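Local structure of cruciferin (3KGL) at residues Q1-E6 and Q37-G42; T63-F68 and I175-D180; D189-P194 and V206-R211; N200-Q205 and Q246-N251. The protein probably serves as a nutrient reservoir of the rapeseed seed, an 11S globulin of the legumin type laid down as a storage protein. One frame throughout, in Å; residues are numbered along the deposited sequence.

Contact 1: Q1-E6 and Q37-G42; sequences QQFPNE and QLRCSG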
loop_
_atom_site.group_PDB
_atom_site.type_symbol
_atom_site.label_atom_id
_atom_site.label_comp_id
_atom_site.label_asym_id
_atom_site.label_seq_id
_atom_site.Cartn_x
_atom_site.Cartn_y
_atom_site.Cartn_z
ATOM N N GLN A 1 -1.207 -21.538 8.004
ATOM C CA GLN A 1 -2.247 -21.568 6.973
ATOM C C GLN A 1 -1.901 -20.721 5.745
ATOM O O GLN A 1 -0.723 -20.560 5.407
ATOM C CB GLN A 1 -3.592 -21.116 7.540
ATOM C CG GLN A 1 -4.206 -22.057 8.555
ATOM C CD GLN A 1 -5.627 -21.660 8.907
ATOM O OE1 GLN A 1 -6.350 -21.088 8.081
ATOM N NE2 GLN A 1 -6.037 -21.958 10.136
ATOM N N GLN A 2 -2.933 -20.182 5.084
ATOM C CA GLN A 2 -2.756 -19.416 3.837
ATOM C C GLN A 2 -3.748 -18.249 3.604
ATOM O O GLN A 2 -4.872 -18.251 4.135
ATOM C CB GLN A 2 -2.770 -20.358 2.627
ATOM C CG GLN A 2 -1.841 -21.547 2.763
ATOM C CD GLN A 2 -1.678 -22.304 1.470
ATOM O OE1 GLN A 2 -1.511 -23.523 1.472
ATOM N NE2 GLN A 2 -1.725 -21.585 0.350
ATOM N N PHE A 3 -3.311 -17.282 2.782
ATOM C CA PHE A 3 -4.023 -16.018 2.493
ATOM C C PHE A 3 -5.507 -16.179 2.204
ATOM O O PHE A 3 -5.896 -16.976 1.351
ATOM C CB PHE A 3 -3.357 -15.270 1.332
ATOM C CG PHE A 3 -2.963 -16.166 0.174
ATOM C CD1 PHE A 3 -1.708 -16.759 0.133
ATOM C CD2 PHE A 3 -3.851 -16.411 -0.873
ATOM C CE1 PHE A 3 -1.350 -17.580 -0.924
ATOM C CE2 PHE A 3 -3.497 -17.232 -1.938
ATOM C CZ PHE A 3 -2.248 -17.814 -1.961
ATOM N N PRO A 4 -6.340 -15.380 2.884
ATOM C CA PRO A 4 -5.914 -14.248 3.702
ATOM C C PRO A 4 -5.838 -14.597 5.189
ATOM O O PRO A 4 -6.002 -13.711 6.023
ATOM C CB PRO A 4 -7.066 -13.291 3.495
ATOM C CG PRO A 4 -8.271 -14.240 3.598
ATOM C CD PRO A 4 -7.796 -15.574 3.002
ATOM N N ASN A 5 -5.623 -15.866 5.518
ATOM C CA ASN A 5 -5.349 -16.245 6.898
ATOM C C ASN A 5 -3.888 -16.659 7.052
ATOM O O ASN A 5 -3.564 -17.617 7.741
ATOM C CB ASN A 5 -6.312 -17.331 7.358
ATOM C CG ASN A 5 -7.752 -16.866 7.326
ATOM O OD1 ASN A 5 -8.321 -16.632 6.257
ATOM N ND2 ASN A 5 -8.348 -16.716 8.500
ATOM N N GLU A 6 -3.018 -15.905 6.381
ATOM C CA GLU A 6 -1.579 -16.143 6.335
ATOM C C GLU A 6 -0.946 -16.001 7.712
ATOM O O GLU A 6 0.222 -16.344 7.899
ATOM C CB GLU A 6 -0.913 -15.174 5.334
ATOM C CG GLU A 6 -1.747 -13.907 5.036
ATOM C CD GLU A 6 -0.965 -12.787 4.345
ATOM O OE1 GLU A 6 -1.422 -12.309 3.279
ATOM O OE2 GLU A 6 0.096 -12.373 4.869
ATOM N N GLN A 37 5.092 -19.195 8.314
ATOM C CA GLN A 37 5.710 -18.226 9.218
ATOM C C GLN A 37 6.386 -17.026 8.536
ATOM O O GLN A 37 6.316 -15.900 9.042
ATOM C CB GLN A 37 6.699 -18.966 10.116
ATOM C CG GLN A 37 7.882 -18.179 10.595
ATOM C CD GLN A 37 8.806 -19.039 11.439
ATOM O OE1 GLN A 37 9.804 -18.557 11.980
ATOM N NE2 GLN A 37 8.474 -20.330 11.555
ATOM N N LEU A 38 7.045 -17.258 7.401
ATOM C CA LEU A 38 7.693 -16.163 6.676
ATOM C C LEU A 38 6.713 -15.380 5.812
ATOM O O LEU A 38 6.859 -14.169 5.649
ATOM C CB LEU A 38 8.876 -16.652 5.834
ATOM C CG LEU A 38 10.237 -16.596 6.527
ATOM C CD1 LEU A 38 11.352 -16.685 5.509
ATOM C CD2 LEU A 38 10.363 -15.314 7.319
ATOM N N ARG A 39 5.720 -16.079 5.266
ATOM C CA ARG A 39 4.696 -15.469 4.420
ATOM C C ARG A 39 3.889 -14.412 5.176
ATOM O O ARG A 39 3.630 -13.329 4.655
ATOM C CB ARG A 39 3.791 -16.551 3.822
ATOM C CG ARG A 39 2.583 -16.060 3.042
ATOM C CD ARG A 39 2.093 -17.136 2.065
ATOM N NE ARG A 39 1.698 -18.362 2.755
ATOM C CZ ARG A 39 1.713 -19.578 2.211
ATOM N NH1 ARG A 39 2.115 -19.748 0.954
ATOM N NH2 ARG A 39 1.335 -20.627 2.936
ATOM N N CYS A 40 3.514 -14.723 6.410
ATOM C CA CYS A 40 2.863 -13.762 7.292
ATOM C C CYS A 40 3.651 -12.458 7.411
ATOM O O CYS A 40 3.118 -11.383 7.151
ATOM C CB CYS A 40 2.640 -14.377 8.683
ATOM S SG CYS A 40 2.029 -13.246 9.996
ATOM N N SER A 41 4.913 -12.554 7.814
ATOM C CA SER A 41 5.749 -11.371 8.001
ATOM C C SER A 41 5.951 -10.592 6.711
ATOM O O SER A 41 6.432 -9.466 6.726
ATOM C CB SER A 41 7.099 -11.759 8.606
ATOM O OG SER A 41 7.037 -11.723 10.024
ATOM N N GLY A 42 5.585 -11.202 5.593
ATOM C CA GLY A 42 5.697 -10.558 4.303
ATOM C C GLY A 42 7.109 -10.233 3.861
ATOM O O GLY A 42 7.330 -9.219 3.200
#
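Arg39 reaches out from the last turn of helix 36-41 to the N-terminal segment, where Gln1 and Gln2 receive its guanidinium. CG, anti to the backbone N (chi1 173°), starts the chain toward that segment and faces Glu6 CB at 4.3 Å; the bend at chi3 then turns NE. Arg39 NH2 donates to Gln1 O at 3.2 Å, with an N-H...O angle of 147°, the oxygen standing at the edge of the guanidinium. Gln2 comes over one face: its CB lies above the group and its CG is 3.3 Å from Arg39 NH2. The amide of Gln2 and the guanidinium are turned only 22° from each other, but Gln2 is poorly ordered and this overlap is less certain. Phe3 meets a less polar part of the arginine, with CD1 4.3 Å from Arg39 CD, which sits at the ring's edge. A long side chain that is aliphatic near the helix and charged at its end suits both neighbours.

The Glu6 carboxylate does not pair with this arginine, since Glu6 OE2 is 6.6 Å from Arg39 NE; it makes a weak, long ion pair with Arg190 of the same chain. Cys40 brings CB to Glu6 O and is joined by a disulfide to Cys7, which ties the N-terminal arm covalently to the helix. Gly42, with positive phi, ends the helix in a Schellman motif.

Gly210 and Arg190 of a second subunit pack on Gln1 and Pro4. The helix links strand 26-30 to strand 43-50 along the chain, and Ser379 of strand 377-380, in the second cupin domain, bonds to Gln37 O and Ser41 OG.

Contact 2: T63-F68 and I175-D180; sequences TAKLSF and IVSVLD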
loop_
_atom_site.group_PDB
_atom_site.type_symbol
_atom_site.label_atom_id
_atom_site.label_comp_id
_atom_site.label_asym_id
_atom_site.label_seq_id
_atom_site.Cartn_x
_atom_site.Cartn_y
_atom_site.Cartn_z
ATOM N N THR A 63 12.508 -4.971 -4.632
ATOM C CA THR A 63 11.997 -4.620 -3.319
ATOM C C THR A 63 13.080 -3.928 -2.522
ATOM O O THR A 63 14.255 -3.979 -2.877
ATOM C CB THR A 63 11.647 -5.865 -2.529
ATOM O OG1 THR A 63 12.859 -6.563 -2.210
ATOM C CG2 THR A 63 10.728 -6.762 -3.331
ATOM N N ALA A 64 12.682 -3.293 -1.429
ATOM C CA ALA A 64 13.645 -2.721 -0.505
ATOM C C ALA A 64 14.587 -3.804 0.037
ATOM O O ALA A 64 14.244 -4.976 0.108
ATOM C CB ALA A 64 12.921 -2.043 0.623
ATOM N N LYS A 65 15.784 -3.397 0.415
ATOM C CA LYS A 65 16.794 -4.327 0.870
ATOM C C LYS A 65 17.466 -3.671 2.049
ATOM O O LYS A 65 17.872 -2.513 1.981
ATOM C CB LYS A 65 17.822 -4.562 -0.245
ATOM C CG LYS A 65 18.545 -5.900 -0.181
ATOM C CD LYS A 65 19.473 -6.124 -1.384
ATOM C CE LYS A 65 20.928 -5.777 -1.066
ATOM N NZ LYS A 65 21.917 -6.794 -1.586
ATOM N N LEU A 66 17.559 -4.397 3.148
ATOM C CA LEU A 66 18.297 -3.908 4.300
ATOM C C LEU A 66 19.304 -4.990 4.654
ATOM O O LEU A 66 18.930 -6.107 5.003
ATOM C CB LEU A 66 17.351 -3.622 5.467
ATOM C CG LEU A 66 17.585 -2.348 6.283
ATOM C CD1 LEU A 66 16.746 -2.357 7.557
ATOM C CD2 LEU A 66 19.051 -2.171 6.617
ATOM N N SER A 67 20.586 -4.673 4.521
ATOM C CA SER A 67 21.631 -5.676 4.687
ATOM C C SER A 67 22.358 -5.457 6.004
ATOM O O SER A 67 22.429 -4.330 6.490
ATOM C CB SER A 67 22.631 -5.623 3.518
ATOM O OG SER A 67 22.011 -5.771 2.242
ATOM N N PHE A 68 22.888 -6.540 6.574
ATOM C CA PHE A 68 23.742 -6.482 7.764
ATOM C C PHE A 68 24.977 -7.346 7.522
ATOM O O PHE A 68 24.880 -8.417 6.926
ATOM C CB PHE A 68 22.979 -6.976 8.986
ATOM C CG PHE A 68 23.742 -6.867 10.276
ATOM C CD1 PHE A 68 23.738 -5.691 11.003
ATOM C CD2 PHE A 68 24.440 -7.957 10.780
ATOM C CE1 PHE A 68 24.429 -5.605 12.201
ATOM C CE2 PHE A 68 25.135 -7.875 11.966
ATOM C CZ PHE A 68 25.129 -6.696 12.679
ATOM N N ILE A 175 27.350 -11.389 4.616
ATOM C CA ILE A 175 26.280 -10.413 4.645
ATOM C C ILE A 175 24.944 -11.155 4.775
ATOM O O ILE A 175 24.743 -12.213 4.171
ATOM C CB ILE A 175 26.275 -9.441 3.415
ATOM C CG1 ILE A 175 27.602 -8.694 3.275
ATOM C CG2 ILE A 175 25.180 -8.396 3.569
ATOM C CD1 ILE A 175 28.516 -9.246 2.211
ATOM N N VAL A 176 24.056 -10.591 5.593
ATOM C CA VAL A 176 22.711 -11.095 5.799
ATOM C C VAL A 176 21.708 -9.993 5.401
ATOM O O VAL A 176 21.938 -8.819 5.701
ATOM C CB VAL A 176 22.570 -11.548 7.257
ATOM C CG1 VAL A 176 21.348 -10.946 7.923
ATOM C CG2 VAL A 176 22.582 -13.072 7.327
ATOM N N SER A 177 20.629 -10.359 4.696
ATOM C CA SER A 177 19.735 -9.379 4.045
ATOM C C SER A 177 18.249 -9.708 4.175
ATOM O O SER A 177 17.849 -10.850 3.962
ATOM C CB SER A 177 20.038 -9.265 2.539
ATOM O OG SER A 177 21.288 -8.661 2.262
ATOM N N VAL A 178 17.427 -8.705 4.489
ATOM C CA VAL A 178 15.977 -8.872 4.386
ATOM C C VAL A 178 15.473 -8.246 3.089
ATOM O O VAL A 178 15.961 -7.203 2.664
ATOM C CB VAL A 178 15.204 -8.259 5.586
ATOM C CG1 VAL A 178 15.299 -6.765 5.567
ATOM C CG2 VAL A 178 13.729 -8.678 5.549
ATOM N N LEU A 179 14.506 -8.896 2.450
ATOM C CA LEU A 179 13.846 -8.319 1.292
ATOM C C LEU A 179 12.376 -8.122 1.644
ATOM O O LEU A 179 11.711 -9.069 2.061
ATOM C CB LEU A 179 14.011 -9.231 0.080
ATOM C CG LEU A 179 15.454 -9.624 -0.256
ATOM C CD1 LEU A 179 15.477 -10.847 -1.133
ATOM C CD2 LEU A 179 16.219 -8.505 -0.931
ATOM N N ASP A 180 11.883 -6.891 1.489
ATOM C CA ASP A 180 10.512 -6.515 1.873
ATOM C C ASP A 180 9.536 -6.781 0.734
ATOM O O ASP A 180 9.434 -5.991 -0.197
ATOM C CB ASP A 180 10.463 -5.034 2.282
ATOM C CG ASP A 180 9.130 -4.628 2.902
ATOM O OD1 ASP A 180 8.195 -5.457 2.903
ATOM O OD2 ASP A 180 9.021 -3.468 3.380
#
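Phe68 and Val176 form the fully bonded end of an antiparallel strand pair, each giving its N-H to the other's carbonyl. Phe68 N meets Val176 O at 2.6 Å and Val176 N meets Phe68 O at 2.7 Å. One hydrogen-bonded pair further on, Val178 N meets Leu66 O at 3.0 Å and Leu66 N returns a bond to Val178 O. Between them lies the non-hydrogen-bonded pair Ser67 and Ser177. Each OG is anti to its carbonyl carbon (chi1 -56° and -69°), and Ser67 OG and Ser177 OG bond at 3.0 Å; small polar side chains can meet directly here. On that same face Lys65 and Leu179 run side by side, with Lys65 CG 3.6 Å from Leu179 CD2. The lysine's NZ goes on to a weak bond with Tyr48.

The other end is looser, though still buried. Asp180 N makes a weak bond to Ala64 O at 3.3 Å, while the Asp180 carboxylate turns to Ser183 N. Thr63 adds a second bond to this carbonyl, its OG1 lying 3.1 Å from Ala64 O and 38° above the carbonyl plane, and sets OG1 3.7 Å from Leu179 CB. An alanine at Thr63 would probably leave Ala64 O relying on the weak bond from Asp180 and open a gap beside Leu179 CB.

This is the middle of a sheet of the first cupin barrel. Strand 43-50 flanks 173-180, and strand 153-157 flanks 65-71. The face bearing Leu66, Phe68 and Val178 packs on Ile398 and Phe400 of strand 394-401, in the second cupin domain.

Contact 3: D189-P194 and V206-R211; sequences DRNPRP and VWIEGR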
loop_
_atom_site.group_PDB
_atom_site.type_symbol
_atom_site.label_atom_id
_atom_site.label_comp_id
_atom_site.label_asym_id
_atom_site.label_seq_id
_atom_site.Cartn_x
_atom_site.Cartn_y
_atom_site.Cartn_z
ATOM N N ASP A 189 5.938 -8.952 -7.131
ATOM C CA ASP A 189 5.476 -10.277 -6.715
ATOM C C ASP A 189 5.781 -10.664 -5.305
ATOM O O ASP A 189 6.670 -10.103 -4.674
ATOM C CB ASP A 189 6.207 -11.317 -7.543
ATOM C CG ASP A 189 5.311 -12.016 -8.454
ATOM O OD1 ASP A 189 4.106 -11.691 -8.421
ATOM O OD2 ASP A 189 5.805 -12.877 -9.189
ATOM N N ARG A 190 5.112 -11.712 -4.848
ATOM C CA ARG A 190 5.404 -12.277 -3.537
ATOM C C ARG A 190 6.726 -13.068 -3.458
ATOM O O ARG A 190 6.972 -13.739 -2.469
ATOM C CB ARG A 190 4.247 -13.147 -3.075
ATOM C CG ARG A 190 4.070 -13.155 -1.582
ATOM C CD ARG A 190 3.542 -11.826 -1.086
ATOM N NE ARG A 190 3.184 -11.919 0.327
ATOM C CZ ARG A 190 2.606 -10.944 1.012
ATOM N NH1 ARG A 190 2.317 -9.795 0.402
ATOM N NH2 ARG A 190 2.318 -11.122 2.299
ATOM N N ASN A 191 7.561 -12.986 -4.488
ATOM C CA ASN A 191 8.925 -13.529 -4.440
ATOM C C ASN A 191 10.002 -12.441 -4.447
ATOM O O ASN A 191 9.763 -11.319 -4.915
ATOM C CB ASN A 191 9.218 -14.490 -5.599
ATOM C CG ASN A 191 8.057 -15.372 -5.940
ATOM O OD1 ASN A 191 8.005 -16.550 -5.550
ATOM N ND2 ASN A 191 7.114 -14.821 -6.683
ATOM N N PRO A 192 11.193 -12.771 -3.920
ATOM C CA PRO A 192 12.337 -11.876 -4.041
ATOM C C PRO A 192 12.890 -12.067 -5.431
ATOM O O PRO A 192 12.938 -13.184 -5.905
ATOM C CB PRO A 192 13.313 -12.438 -3.008
ATOM C CG PRO A 192 12.977 -13.850 -2.941
ATOM C CD PRO A 192 11.497 -13.890 -3.017
ATOM N N ARG A 193 13.266 -10.994 -6.105
ATOM C CA ARG A 193 13.758 -11.151 -7.457
ATOM C C ARG A 193 15.050 -10.413 -7.682
ATOM O O ARG A 193 15.068 -9.194 -7.811
ATOM C CB ARG A 193 12.713 -10.739 -8.478
ATOM C CG ARG A 193 11.512 -11.639 -8.475
ATOM C CD ARG A 193 10.783 -11.541 -9.780
ATOM N NE ARG A 193 9.475 -12.178 -9.731
ATOM C CZ ARG A 193 9.185 -13.316 -10.338
ATOM N NH1 ARG A 193 10.107 -13.957 -11.034
ATOM N NH2 ARG A 193 7.971 -13.817 -10.248
ATOM N N PRO A 194 16.148 -11.167 -7.718
ATOM C CA PRO A 194 17.451 -10.619 -8.063
ATOM C C PRO A 194 17.450 -10.356 -9.552
ATOM O O PRO A 194 16.918 -11.158 -10.330
ATOM C CB PRO A 194 18.412 -11.772 -7.755
ATOM C CG PRO A 194 17.588 -12.848 -7.130
ATOM C CD PRO A 194 16.189 -12.624 -7.551
ATOM N N VAL A 206 15.344 -21.192 -8.041
ATOM C CA VAL A 206 14.884 -22.367 -7.320
ATOM C C VAL A 206 14.035 -21.995 -6.121
ATOM O O VAL A 206 13.363 -22.854 -5.546
ATOM C CB VAL A 206 16.086 -23.184 -6.839
ATOM C CG1 VAL A 206 16.976 -23.551 -8.011
ATOM C CG2 VAL A 206 16.884 -22.380 -5.829
ATOM N N TRP A 207 14.077 -20.713 -5.755
ATOM C CA TRP A 207 13.341 -20.185 -4.602
ATOM C C TRP A 207 11.924 -19.748 -4.969
ATOM O O TRP A 207 11.115 -19.476 -4.089
ATOM C CB TRP A 207 14.104 -19.029 -3.946
ATOM C CG TRP A 207 14.381 -17.884 -4.880
ATOM C CD1 TRP A 207 13.653 -16.738 -5.004
ATOM C CD2 TRP A 207 15.461 -17.776 -5.830
ATOM N NE1 TRP A 207 14.208 -15.923 -5.961
ATOM C CE2 TRP A 207 15.317 -16.531 -6.482
ATOM C CE3 TRP A 207 16.525 -18.609 -6.196
ATOM C CZ2 TRP A 207 16.196 -16.100 -7.474
ATOM C CZ3 TRP A 207 17.396 -18.174 -7.178
ATOM C CH2 TRP A 207 17.223 -16.931 -7.809
ATOM N N ILE A 208 11.642 -19.683 -6.270
ATOM C CA ILE A 208 10.296 -19.468 -6.805
ATOM C C ILE A 208 9.701 -20.818 -7.240
ATOM O O ILE A 208 10.446 -21.738 -7.561
ATOM C CB ILE A 208 10.352 -18.501 -8.006
ATOM C CG1 ILE A 208 11.179 -17.262 -7.661
ATOM C CG2 ILE A 208 8.967 -18.094 -8.442
ATOM C CD1 ILE A 208 11.129 -16.204 -8.723
ATOM N N GLU A 209 8.375 -20.942 -7.270
ATOM C CA GLU A 209 7.723 -22.244 -7.520
ATOM C C GLU A 209 7.978 -22.939 -8.867
ATOM O O GLU A 209 8.711 -23.931 -8.937
ATOM C CB GLU A 209 6.213 -22.167 -7.275
ATOM C CG GLU A 209 5.826 -22.373 -5.820
ATOM C CD GLU A 209 4.345 -22.179 -5.570
ATOM O OE1 GLU A 209 3.529 -22.553 -6.449
ATOM O OE2 GLU A 209 4.000 -21.659 -4.485
ATOM N N GLY A 210 7.350 -22.448 -9.926
ATOM C CA GLY A 210 7.347 -23.172 -11.186
ATOM C C GLY A 210 8.444 -22.806 -12.167
ATOM O O GLY A 210 8.192 -22.628 -13.359
ATOM N N ARG A 211 9.671 -22.709 -11.676
ATOM C CA ARG A 211 10.798 -22.366 -12.538
ATOM C C ARG A 211 11.335 -23.546 -13.402
ATOM O O ARG A 211 11.995 -23.350 -14.435
ATOM C CB ARG A 211 11.893 -21.717 -11.689
ATOM C CG ARG A 211 11.533 -20.308 -11.249
ATOM C CD ARG A 211 11.770 -19.252 -12.359
ATOM N NE ARG A 211 11.420 -19.715 -13.707
ATOM C CZ ARG A 211 11.190 -18.927 -14.758
ATOM N NH1 ARG A 211 11.241 -17.600 -14.652
ATOM N NH2 ARG A 211 10.890 -19.474 -15.927
#
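Trp207 brings one side of its indole, from CD1 to CZ2, to Pro192 and Pro194. From CB, CG turns in between the backbone N and the carbonyl carbon (chi1 58°), which starts the ring toward the prolines. CD1 meets Pro192 CG at 3.6 Å, the two side chains sliding past each other in opposite directions. Next, NE1 donates to Pro192 O at 3.0 Å with an N-H...O angle of 154°, the oxygen lying in the ring plane. CE2 and then CZ2 come to Pro194, CZ2 being 3.5 Å from its CD, and CH2 reaches Pro194 CG; here indole and proline meet tip to tip. Tryptophan suits the place because it joins a broad apolar ring to one N-H that can satisfy a buried carbonyl. An alanine in place of Trp207 would probably leave Pro192 O without this donor and open a gap beside both proline rings.

The segments are loops beside the first cupin barrel: 189-194 leads from strand 173-180 to strand 194-196, while the loop 206-211 follows in the connection toward helix 225-232. A third subunit packs on both.

Ile208 packs against polar groups. Its CG2 lies 3.4 Å from Asn191 OD1, which accepts a bond from His33, while Asn191 ND2 bonds to Asn5 of the third subunit. Ile208 CD1 sits over one face of the Arg193 guanidinium, 3.4 Å from Arg193 NH1. That NH1 forms a salt bridge with Asp362 of the third subunit, and Arg193 NH2 pairs in plane with the anti lone pair of Asp189 OD2 at 2.6 Å.

Contact 4: N200-Q205 and Q246-N251; sequences NNPQGQ and QDNRGN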
loop_
_atom_site.group_PDB
_atom_site.type_symbol
_atom_site.label_atom_id
_atom_site.label_comp_id
_atom_site.label_asym_id
_atom_site.label_seq_id
_atom_site.Cartn_x
_atom_site.Cartn_y
_atom_site.Cartn_z
ATOM N N ASN A 200 26.122 -15.577 -14.103
ATOM C CA ASN A 200 25.181 -16.583 -14.546
ATOM C C ASN A 200 24.756 -17.404 -13.321
ATOM O O ASN A 200 25.549 -17.639 -12.411
ATOM C CB ASN A 200 25.837 -17.473 -15.608
ATOM C CG ASN A 200 24.851 -17.978 -16.634
ATOM O OD1 ASN A 200 23.874 -17.304 -16.943
ATOM N ND2 ASN A 200 25.102 -19.168 -17.178
ATOM N N ASN A 201 23.496 -17.814 -13.272
ATOM C CA ASN A 201 23.087 -18.805 -12.283
ATOM C C ASN A 201 22.511 -20.027 -12.966
ATOM O O ASN A 201 21.352 -20.018 -13.373
ATOM C CB ASN A 201 22.051 -18.246 -11.314
ATOM C CG ASN A 201 21.531 -19.298 -10.363
ATOM O OD1 ASN A 201 22.240 -20.246 -10.030
ATOM N ND2 ASN A 201 20.290 -19.140 -9.917
ATOM N N PRO A 202 23.308 -21.097 -13.077
ATOM C CA PRO A 202 22.856 -22.269 -13.826
ATOM C C PRO A 202 21.790 -23.041 -13.052
ATOM O O PRO A 202 21.085 -23.856 -13.640
ATOM C CB PRO A 202 24.130 -23.108 -13.967
ATOM C CG PRO A 202 25.243 -22.289 -13.362
ATOM C CD PRO A 202 24.594 -21.348 -12.416
ATOM N N GLN A 203 21.668 -22.771 -11.756
ATOM C CA GLN A 203 20.683 -23.440 -10.915
ATOM C C GLN A 203 19.292 -22.881 -11.099
ATOM O O GLN A 203 18.299 -23.573 -10.840
ATOM C CB GLN A 203 21.053 -23.290 -9.453
ATOM C CG GLN A 203 22.300 -24.037 -9.039
ATOM C CD GLN A 203 22.414 -24.089 -7.542
ATOM O OE1 GLN A 203 23.405 -23.639 -6.961
ATOM N NE2 GLN A 203 21.373 -24.608 -6.897
ATOM N N GLY A 204 19.228 -21.617 -11.518
ATOM C CA GLY A 204 17.961 -20.957 -11.772
ATOM C C GLY A 204 17.259 -20.455 -10.526
ATOM O O GLY A 204 17.849 -20.423 -9.434
ATOM N N GLN A 205 15.993 -20.069 -10.688
ATOM C CA GLN A 205 15.255 -19.394 -9.619
ATOM C C GLN A 205 14.535 -20.408 -8.740
ATOM O O GLN A 205 13.302 -20.470 -8.680
ATOM C CB GLN A 205 14.292 -18.366 -10.204
ATOM C CG GLN A 205 14.859 -17.695 -11.433
ATOM C CD GLN A 205 13.956 -16.622 -11.994
ATOM O OE1 GLN A 205 13.857 -15.527 -11.443
ATOM N NE2 GLN A 205 13.309 -16.921 -13.110
ATOM N N GLN A 246 26.525 -19.862 -20.477
ATOM C CA GLN A 246 27.129 -21.136 -20.092
ATOM C C GLN A 246 28.187 -21.004 -18.984
ATOM O O GLN A 246 28.709 -22.005 -18.507
ATOM C CB GLN A 246 27.714 -21.880 -21.314
ATOM C CG GLN A 246 26.995 -21.681 -22.672
ATOM C CD GLN A 246 25.472 -21.844 -22.613
ATOM O OE1 GLN A 246 24.934 -22.511 -21.728
ATOM N NE2 GLN A 246 24.775 -21.233 -23.575
ATOM N N ASP A 247 28.502 -19.777 -18.576
ATOM C CA ASP A 247 29.432 -19.546 -17.471
ATOM C C ASP A 247 28.923 -20.236 -16.201
ATOM O O ASP A 247 27.812 -19.968 -15.733
ATOM C CB ASP A 247 29.613 -18.043 -17.242
ATOM C CG ASP A 247 30.573 -17.728 -16.098
ATOM O OD1 ASP A 247 31.168 -18.672 -15.531
ATOM O OD2 ASP A 247 30.733 -16.531 -15.763
ATOM N N ASN A 248 29.741 -21.128 -15.647
ATOM C CA ASN A 248 29.349 -21.922 -14.483
ATOM C C ASN A 248 29.965 -21.475 -13.163
ATOM O O ASN A 248 30.071 -22.265 -12.232
ATOM C CB ASN A 248 29.661 -23.403 -14.709
ATOM C CG ASN A 248 28.414 -24.227 -15.003
ATOM O OD1 ASN A 248 27.585 -23.859 -15.845
ATOM N ND2 ASN A 248 28.278 -25.357 -14.308
ATOM N N ARG A 249 30.360 -20.210 -13.078
ATOM C CA ARG A 249 30.908 -19.673 -11.838
ATOM C C ARG A 249 29.820 -19.250 -10.857
ATOM O O ARG A 249 30.065 -19.130 -9.657
ATOM C CB ARG A 249 31.804 -18.477 -12.127
ATOM C CG ARG A 249 33.130 -18.822 -12.721
ATOM C CD ARG A 249 33.871 -17.570 -13.049
ATOM N NE ARG A 249 33.063 -16.678 -13.866
ATOM C CZ ARG A 249 33.415 -15.431 -14.138
ATOM N NH1 ARG A 249 34.558 -14.957 -13.667
ATOM N NH2 ARG A 249 32.635 -14.665 -14.879
ATOM N N GLY A 250 28.619 -19.019 -11.365
ATOM C CA GLY A 250 27.563 -18.483 -10.536
ATOM C C GLY A 250 27.799 -17.004 -10.326
ATOM O O GLY A 250 28.468 -16.342 -11.119
ATOM N N ASN A 251 27.264 -16.478 -9.240
ATOM C CA ASN A 251 27.264 -15.044 -9.058
ATOM C C ASN A 251 28.311 -14.513 -8.079
ATOM O O ASN A 251 28.497 -13.307 -7.979
ATOM C CB ASN A 251 25.872 -14.585 -8.648
ATOM C CG ASN A 251 25.711 -13.106 -8.765
ATOM O OD1 ASN A 251 25.766 -12.380 -7.771
ATOM N ND2 ASN A 251 25.548 -12.635 -9.988
#
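Asn200 overlaps the backbone of Asp247 with CB and ND2: CB lies 3.2 Å from Asp247 O, and ND2 donates to that same oxygen at 3.2 Å. The acceptor is in the amide plane, 1° out of it, and the N-H...O angle is 153°. Asparagine suits the place because its short amide can donate an N-H to a backbone carbonyl of the facing loop. Two Asx turns frame the contact. In one, Asn201 OD1 accepts from Gln203 N, within a type I beta turn that runs from Asn201 to Gly204; in the other, Asp247 OD1 accepts from Arg249 N at 3.0 Å. Both loops flank the first cupin barrel, 246-251 leading from helix 236-242 into strand 252-254.

Pro202, at the second position of the type I turn, where its fixed phi fits well, places CG 3.8 Å from Asn248 OD1. This outer part is more exposed, and Asn248 is poorly ordered. Gly204 and Gly250 both have positive phi, which glycine adopts readily. Gln203 anchors its turn to strand 19-23 through Val20 O and Lys22 N.

Asp247 has CG anti to its backbone N and turns its carboxylate to Arg249, whose NH1 bonds to Asn428 O of the third subunit. The guanidinium takes hold side-on: Arg249 NE makes a weak bond to Asp247 OD1, Arg249 NH2 lies 2.8 Å from Asp247 OD2, and NE, at 3.0 Å, uses the syn lone pair of OD2.

From the N terminus, contact 1 closes first, folding the arm 1-6 back on helix 36-41, with strands 19-23 and 26-30 in the intervening chain. Contact 2 follows, joining strands 65-71 and 173-180 over a long excursion that builds much of the first barrel. Contacts 3 and 4 come later and cross: 189-194, 200-205, 206-211 and 246-251 alternate, so the short loop closed by contact 3 interlocks with the longer, helix-bearing one closed by contact 4. Arg190 carries contact 3 to contact 1, and Leu179 touches Pro192 between contacts 2 and 3. Contact 4 lies apart from contacts 1 and 2, but both it and contact 3 meet the third subunit.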